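Local coordinates for capsid polyprotein (Turkey astrovirus 2, PDB 3TS3), which forms the projecting spike domain of the astrovirus capsid, whose full-length polyprotein probably self-assembles into an icosahedral T=3 immature shell, at residues 109-120 with 137-145; 32-42 with 80-91. All coordinates share one frame; numbering follows the deposited sequence.

Contact 1: residues 109-120 with 137-145; sequences IKDYTEPAIQKY and LAEGDPVIS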
# COMPACT_ATOMS: atom_id res chain seq x y z
N ILE C 109 2.87 17.49 10.72
CA ILE C 109 4.13 16.77 10.86
C ILE C 109 5.01 17.32 11.97
O ILE C 109 5.79 16.59 12.55
CB ILE C 109 4.87 16.61 9.50
CG1 ILE C 109 5.96 15.55 9.61
CG2 ILE C 109 5.41 17.94 9.00
CD1 ILE C 109 5.46 14.16 9.92
N LYS C 110 4.85 18.60 12.27
CA LYS C 110 5.63 19.24 13.32
C LYS C 110 4.84 19.39 14.62
O LYS C 110 5.19 20.18 15.47
CB LYS C 110 6.18 20.59 12.86
CG LYS C 110 7.11 20.49 11.66
CD LYS C 110 7.69 21.84 11.34
CE LYS C 110 8.38 21.85 10.01
NZ LYS C 110 8.89 23.22 9.69
N ASP C 111 3.76 18.62 14.75
CA ASP C 111 2.97 18.64 15.97
C ASP C 111 3.56 17.66 16.96
O ASP C 111 3.12 16.53 17.08
CB ASP C 111 1.51 18.26 15.69
CG ASP C 111 0.66 18.37 16.92
OD1 ASP C 111 1.20 18.81 17.95
OD2 ASP C 111 -0.53 18.01 16.86
N TYR C 112 4.57 18.13 17.68
CA TYR C 112 5.35 17.33 18.61
C TYR C 112 4.55 16.83 19.80
O TYR C 112 4.97 15.94 20.51
CB TYR C 112 6.63 18.06 19.02
CG TYR C 112 7.55 18.30 17.84
CD1 TYR C 112 8.22 17.25 17.25
CD2 TYR C 112 7.73 19.56 17.31
CE1 TYR C 112 9.04 17.45 16.18
CE2 TYR C 112 8.55 19.78 16.24
CZ TYR C 112 9.21 18.72 15.68
OH TYR C 112 10.03 18.93 14.60
N THR C 113 3.39 17.42 20.01
CA THR C 113 2.47 16.94 21.03
C THR C 113 1.89 15.56 20.69
O THR C 113 1.51 14.81 21.57
CB THR C 113 1.41 17.97 21.43
OG1 THR C 113 0.42 18.06 20.41
CG2 THR C 113 2.05 19.32 21.65
N GLU C 114 1.81 15.21 19.40
CA GLU C 114 1.34 13.88 19.03
C GLU C 114 2.35 12.86 19.52
O GLU C 114 3.54 13.00 19.29
CB GLU C 114 1.20 13.75 17.51
CG GLU C 114 -0.02 14.40 16.91
CD GLU C 114 -1.31 13.68 17.25
OE1 GLU C 114 -1.27 12.57 17.80
OE2 GLU C 114 -2.37 14.25 16.93
N PRO C 115 1.87 11.79 20.14
CA PRO C 115 2.77 10.77 20.70
C PRO C 115 3.65 10.14 19.63
O PRO C 115 4.79 9.83 19.90
CB PRO C 115 1.79 9.76 21.28
CG PRO C 115 0.63 10.59 21.71
CD PRO C 115 0.50 11.65 20.65
N ALA C 116 3.12 9.97 18.43
CA ALA C 116 3.88 9.36 17.34
C ALA C 116 5.10 10.16 16.92
O ALA C 116 6.09 9.61 16.48
CB ALA C 116 3.00 9.07 16.13
N ILE C 117 5.02 11.48 17.05
CA ILE C 117 6.07 12.33 16.51
C ILE C 117 7.10 12.71 17.55
O ILE C 117 6.78 13.23 18.59
CB ILE C 117 5.50 13.61 15.89
CG1 ILE C 117 4.36 13.29 14.92
CG2 ILE C 117 6.61 14.41 15.21
CD1 ILE C 117 3.65 14.53 14.42
N GLN C 118 8.36 12.46 17.20
CA GLN C 118 9.47 12.77 18.08
C GLN C 118 10.47 13.68 17.37
O GLN C 118 10.36 13.90 16.17
CB GLN C 118 10.17 11.50 18.58
CG GLN C 118 9.23 10.50 19.24
CD GLN C 118 8.72 10.94 20.60
OE1 GLN C 118 9.22 11.88 21.19
NE2 GLN C 118 7.73 10.24 21.10
N LYS C 119 11.42 14.21 18.12
CA LYS C 119 12.41 15.11 17.56
C LYS C 119 13.69 14.34 17.37
O LYS C 119 14.22 13.78 18.31
CB LYS C 119 12.66 16.29 18.50
CG LYS C 119 11.48 17.23 18.64
CD LYS C 119 11.74 18.33 19.65
CE LYS C 119 10.60 19.33 19.67
NZ LYS C 119 10.98 20.58 20.38
N TYR C 120 14.19 14.32 16.15
CA TYR C 120 15.37 13.54 15.85
C TYR C 120 16.57 14.00 16.68
O TYR C 120 16.79 15.19 16.86
CB TYR C 120 15.69 13.62 14.36
CG TYR C 120 17.02 13.03 13.99
CD1 TYR C 120 17.25 11.67 14.12
CD2 TYR C 120 18.04 13.82 13.53
CE1 TYR C 120 18.46 11.13 13.79
CE2 TYR C 120 19.26 13.29 13.20
CZ TYR C 120 19.46 11.94 13.33
OH TYR C 120 20.67 11.39 13.00
N LEU C 137 19.96 14.88 8.02
CA LEU C 137 18.93 15.37 8.90
C LEU C 137 19.46 16.46 9.82
O LEU C 137 20.66 16.61 9.99
CB LEU C 137 18.36 14.22 9.74
CG LEU C 137 17.66 13.08 8.99
CD1 LEU C 137 17.50 11.87 9.89
CD2 LEU C 137 16.31 13.52 8.42
N ALA C 138 18.54 17.20 10.40
CA ALA C 138 18.87 18.24 11.36
C ALA C 138 18.28 17.84 12.69
O ALA C 138 17.23 17.24 12.74
CB ALA C 138 18.30 19.58 10.92
N GLU C 139 18.97 18.17 13.77
CA GLU C 139 18.46 17.83 15.07
C GLU C 139 17.11 18.50 15.21
O GLU C 139 16.95 19.67 14.87
CB GLU C 139 19.44 18.30 16.16
CG GLU C 139 19.04 17.88 17.56
CD GLU C 139 19.97 18.41 18.63
OE1 GLU C 139 20.82 19.26 18.33
OE2 GLU C 139 19.83 17.99 19.79
N GLY C 140 16.15 17.76 15.73
CA GLY C 140 14.80 18.25 15.89
C GLY C 140 13.85 17.96 14.74
O GLY C 140 12.67 18.22 14.86
N ASP C 141 14.35 17.40 13.64
CA ASP C 141 13.47 17.05 12.52
C ASP C 141 12.49 16.00 13.00
O ASP C 141 12.85 15.15 13.78
CB ASP C 141 14.27 16.50 11.34
CG ASP C 141 14.87 17.59 10.47
OD1 ASP C 141 14.53 18.76 10.67
OD2 ASP C 141 15.67 17.24 9.59
N PRO C 142 11.26 16.03 12.51
CA PRO C 142 10.29 15.04 12.96
C PRO C 142 10.74 13.63 12.61
O PRO C 142 11.24 13.40 11.53
CB PRO C 142 9.04 15.40 12.15
CG PRO C 142 9.14 16.88 11.97
CD PRO C 142 10.62 17.17 11.83
N VAL C 143 10.57 12.71 13.55
CA VAL C 143 10.82 11.30 13.30
C VAL C 143 9.66 10.46 13.84
O VAL C 143 9.12 10.76 14.90
CB VAL C 143 12.18 10.82 13.84
CG1 VAL C 143 12.29 11.01 15.34
CG2 VAL C 143 12.43 9.38 13.46
N ILE C 144 9.27 9.44 13.09
CA ILE C 144 8.18 8.58 13.50
C ILE C 144 8.58 7.11 13.44
O ILE C 144 9.07 6.64 12.43
CB ILE C 144 6.93 8.80 12.63
CG1 ILE C 144 6.44 10.25 12.76
CG2 ILE C 144 5.83 7.82 13.01
CD1 ILE C 144 5.39 10.63 11.72
N SER C 145 8.33 6.39 14.53
CA SER C 145 8.57 4.95 14.59
C SER C 145 7.51 4.22 13.78
O SER C 145 6.33 4.41 14.01
CB SER C 145 8.53 4.52 16.05
OG SER C 145 8.38 3.13 16.19
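Tyr120 N donates to Asp141 O at 2.8 Å, while Gly140 N-H points almost straight (170°) at a lone pair of Tyr120 O, in the carbonyl plane, clamping both halves of its backbone. Gly140 is third in a type II turn, Ala138 to Asp141; at its phi of 93° a CB would press on the preceding carbonyl oxygen, which glycine avoids. Asp141 OD2 accepts Ala138 N from above the carboxylate plane, while OD1 is bonded to Thr160 OG1. The Tyr120 ring, its CG turned opposite the backbone N (chi1 171°), offers one face to Leu137, whose CD1 stands 3.9 Å above the centroid in a CH-pi contact; Ala138 O lies in plane at the edge. Gln118 and Val143 form an antiparallel hydrogen-bonded pair. Pro142 sits opposite Lys119 in a non-hydrogen-bonded pair, where no N-H is asked of it across the ladder, and packs its CB against Ile117 CG2 and Ile109 CG1 (both 4.0 Å). Tyr112 adds a weak hydrogen bond from OH to Gly140 O (2.7 Å). Strand 117-119 pairs with the start of 142-148, whose other edge is bonded to 153-159; Val143 leans on Ile57 and Tyr59 of strand 56-59, and Ile144 on Phe34 of strand 34-37.

Contact 2: residues 32-42 with 80-91; sequences GVFCLAAIPAA and LDVTQTGVLFGQ
Gly32 O rests on Gln91 CG (3.7 Å), and its positive phi of 75° is a backbone angle that glycine, lacking a CB, adopts easily. Val33 follows, its O against Gln91 CB. Phe34 faces Gly90 in a non-hydrogen-bonded pair; its ring, placed between the backbone N and the carbonyl carbon (chi1 61°), runs alongside Leu88, CD1 to CD1 at 3.9 Å. Cys35 then exchanges two backbone hydrogen bonds with Phe89. Leu36 returns to the Phe34 face, where its CD1 meets Leu88 CD2 and its CD2 meets Val82 CG2, a branched filler between two others. Ala37 pairs with Val87, and its small CB fits in plane at the edge of the Phe89 ring, 3.6 Å from CE1.

This four-pair antiparallel ladder belongs to the main sheet; beyond it the chain loops on both sides, two residues longer in 82-86, and a separate single bridge, Ala41 with Asp81 at the end of strand 76-81, follows. At the break Ala38 CB packs on Gly86 CA (3.7 Å) and Val82 CG1; a CB on Gly86 would run into Val82 O. Ala38 N bonds to Tyr186 OH of the second subunit. Ile39 O receives Thr85 OG1 at 2.7 Å, from above the carbonyl plane, and a water lies 2.9 Å from Ile39 O and accepts Thr85 N. Pro40 lays CB on Leu80 CD1 (3.7 Å) and on Val82 CG1. Ala41 and Asp81 bond both ways, the Asp81 N-H nearly straight at 175°. The Asp81 carboxylate closes an Asx turn: OD1 accepts Thr83 N and, on its syn lone pair, Thr83 OG1, which is also bonded to Tyr165 N. Ala42 sets its CB against Leu80 CD2 (3.6 Å).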
# COMPACT_ATOMS: atom_id res chain seq x y z
N GLY C 32 -0.59 1.15 14.72
CA GLY C 32 -1.53 0.92 13.64
C GLY C 32 -2.64 1.92 13.40
O GLY C 32 -3.63 1.57 12.78
N VAL C 33 -2.47 3.14 13.88
CA VAL C 33 -3.54 4.17 13.65
C VAL C 33 -3.34 4.92 12.31
O VAL C 33 -4.33 5.40 11.77
CB VAL C 33 -3.50 5.21 14.80
CG1 VAL C 33 -4.50 6.30 14.56
CG2 VAL C 33 -3.79 4.52 16.14
N PHE C 34 -2.15 4.80 11.73
CA PHE C 34 -1.97 5.25 10.34
C PHE C 34 -1.03 4.36 9.54
O PHE C 34 -0.11 3.75 10.07
CB PHE C 34 -1.61 6.72 10.22
CG PHE C 34 -0.32 7.09 10.89
CD1 PHE C 34 0.87 7.10 10.20
CD2 PHE C 34 -0.32 7.49 12.21
CE1 PHE C 34 2.04 7.48 10.82
CE2 PHE C 34 0.85 7.86 12.82
CZ PHE C 34 2.02 7.86 12.13
N CYS C 35 -1.27 4.31 8.24
CA CYS C 35 -0.51 3.50 7.32
C CYS C 35 0.06 4.37 6.21
O CYS C 35 -0.66 5.12 5.58
CB CYS C 35 -1.43 2.44 6.72
SG CYS C 35 -0.78 1.57 5.28
N LEU C 36 1.36 4.23 5.95
CA LEU C 36 2.00 4.93 4.85
C LEU C 36 1.98 4.05 3.61
O LEU C 36 2.54 2.96 3.61
CB LEU C 36 3.45 5.28 5.19
CG LEU C 36 4.29 5.84 4.04
CD1 LEU C 36 3.82 7.24 3.64
CD2 LEU C 36 5.77 5.85 4.42
N ALA C 37 1.33 4.54 2.56
CA ALA C 37 1.30 3.87 1.27
C ALA C 37 1.97 4.80 0.27
O ALA C 37 1.72 5.99 0.28
CB ALA C 37 -0.13 3.55 0.85
N ALA C 38 2.87 4.28 -0.54
CA ALA C 38 3.59 5.11 -1.48
C ALA C 38 4.22 4.31 -2.61
O ALA C 38 4.45 3.11 -2.47
CB ALA C 38 4.64 5.93 -0.76
N ILE C 39 4.60 5.02 -3.67
CA ILE C 39 5.63 4.54 -4.58
C ILE C 39 6.79 5.47 -4.16
O ILE C 39 6.79 6.64 -4.48
CB ILE C 39 5.33 4.82 -6.06
CG1 ILE C 39 4.02 4.17 -6.49
CG2 ILE C 39 6.50 4.35 -6.92
CD1 ILE C 39 3.91 2.80 -6.07
N PRO C 40 7.76 4.93 -3.44
CA PRO C 40 8.90 5.75 -3.03
C PRO C 40 9.79 6.07 -4.22
O PRO C 40 9.77 5.37 -5.21
CB PRO C 40 9.66 4.85 -2.05
CG PRO C 40 8.71 3.73 -1.71
CD PRO C 40 7.88 3.55 -2.95
N ALA C 41 10.58 7.12 -4.10
CA ALA C 41 11.53 7.47 -5.13
C ALA C 41 12.93 7.30 -4.58
O ALA C 41 13.19 7.59 -3.42
CB ALA C 41 11.31 8.89 -5.62
N ALA C 42 13.82 6.80 -5.43
CA ALA C 42 15.20 6.55 -5.06
C ALA C 42 16.16 7.27 -5.99
O ALA C 42 15.85 7.51 -7.15
CB ALA C 42 15.50 5.06 -5.08
N LEU C 80 14.74 6.43 1.21
CA LEU C 80 13.81 6.66 0.10
C LEU C 80 12.91 7.87 0.35
O LEU C 80 12.60 8.20 1.47
CB LEU C 80 12.96 5.42 -0.16
CG LEU C 80 13.71 4.14 -0.52
CD1 LEU C 80 12.70 3.09 -0.97
CD2 LEU C 80 14.72 4.40 -1.61
N ASP C 81 12.51 8.52 -0.74
CA ASP C 81 11.68 9.72 -0.67
C ASP C 81 10.23 9.34 -0.99
O ASP C 81 9.96 8.78 -2.03
CB ASP C 81 12.20 10.72 -1.71
CG ASP C 81 11.35 11.96 -1.82
OD1 ASP C 81 10.63 12.29 -0.88
OD2 ASP C 81 11.45 12.62 -2.87
N VAL C 82 9.32 9.60 -0.06
CA VAL C 82 7.91 9.30 -0.29
C VAL C 82 7.06 10.56 -0.47
O VAL C 82 5.86 10.50 -0.45
CB VAL C 82 7.33 8.39 0.81
CG1 VAL C 82 7.97 7.01 0.75
CG2 VAL C 82 7.51 9.02 2.19
N THR C 83 7.72 11.69 -0.66
CA THR C 83 7.01 12.95 -0.73
C THR C 83 6.01 13.10 -1.87
O THR C 83 4.90 13.58 -1.67
CB THR C 83 8.01 14.12 -0.86
OG1 THR C 83 9.05 13.97 0.11
CG2 THR C 83 7.31 15.45 -0.66
N GLN C 84 6.39 12.73 -3.09
CA GLN C 84 5.49 12.93 -4.21
C GLN C 84 4.20 12.10 -4.19
O GLN C 84 3.12 12.62 -4.42
CB GLN C 84 6.22 12.72 -5.54
CG GLN C 84 5.35 13.04 -6.76
CD GLN C 84 6.14 13.14 -8.04
OE1 GLN C 84 7.04 12.36 -8.29
NE2 GLN C 84 5.80 14.11 -8.86
N THR C 85 4.33 10.79 -3.97
CA THR C 85 3.17 9.91 -4.05
C THR C 85 2.58 9.42 -2.73
O THR C 85 1.53 8.80 -2.71
CB THR C 85 3.48 8.69 -4.93
OG1 THR C 85 4.35 7.79 -4.23
CG2 THR C 85 4.16 9.14 -6.21
N GLY C 86 3.26 9.71 -1.63
CA GLY C 86 2.84 9.19 -0.35
C GLY C 86 1.49 9.65 0.16
O GLY C 86 1.09 10.78 -0.01
N VAL C 87 0.78 8.72 0.79
CA VAL C 87 -0.51 9.02 1.40
C VAL C 87 -0.60 8.27 2.72
O VAL C 87 0.10 7.29 2.91
CB VAL C 87 -1.70 8.61 0.51
CG1 VAL C 87 -1.69 9.37 -0.81
CG2 VAL C 87 -1.71 7.10 0.27
N LEU C 88 -1.46 8.73 3.62
CA LEU C 88 -1.72 7.98 4.83
C LEU C 88 -3.14 7.45 4.83
O LEU C 88 -4.07 8.21 4.61
CB LEU C 88 -1.54 8.84 6.09
CG LEU C 88 -0.18 9.43 6.45
CD1 LEU C 88 -0.23 10.01 7.86
CD2 LEU C 88 0.93 8.38 6.33
N PHE C 89 -3.27 6.15 5.06
CA PHE C 89 -4.57 5.52 5.28
C PHE C 89 -4.81 5.54 6.77
O PHE C 89 -3.89 5.35 7.55
CB PHE C 89 -4.59 4.06 4.83
CG PHE C 89 -4.74 3.85 3.35
CD1 PHE C 89 -3.64 3.88 2.53
CD2 PHE C 89 -5.97 3.57 2.80
CE1 PHE C 89 -3.76 3.66 1.18
CE2 PHE C 89 -6.11 3.36 1.45
CZ PHE C 89 -5.00 3.40 0.64
N GLY C 90 -6.05 5.75 7.16
CA GLY C 90 -6.45 5.71 8.55
C GLY C 90 -6.64 4.31 9.09
O GLY C 90 -6.81 3.36 8.35
N GLN C 91 -6.69 4.21 10.42
CA GLN C 91 -6.84 2.96 11.13
C GLN C 91 -8.08 2.29 10.55
O GLN C 91 -9.07 2.95 10.30
CB GLN C 91 -7.09 3.31 12.60
CG GLN C 91 -7.22 2.14 13.55
CD GLN C 91 -7.63 2.58 14.95
OE1 GLN C 91 -8.25 3.62 15.12
NE2 GLN C 91 -7.30 1.77 15.93
O HOH W 1 6.98 9.37 -3.65

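In the fold
Both contacts pair strands of the same large antiparallel sheet, and they meet where Ile144 CG2 packs on Phe34 CZ at 3.9 Å, with Ala116 CB nearby; their centres are about 16 Å apart. Contact 2 lies nearer the middle of the chain and is almost wholly buried: small and branched apolar side chains, a four-pair backbone ladder and a separate bridge, and a second subunit touching residues such as Ala37, Ala38 and Pro40. Contact 1 is only partly buried and no other chain of the assembly touches it; its short strand pairing runs into a beta turn, with a tyrosine ring, a proline and charged residues at its margin, such as Glu139 bridged to Arg60. Strand 187-189 pairs with both 34-37 and 142-148, linking the two.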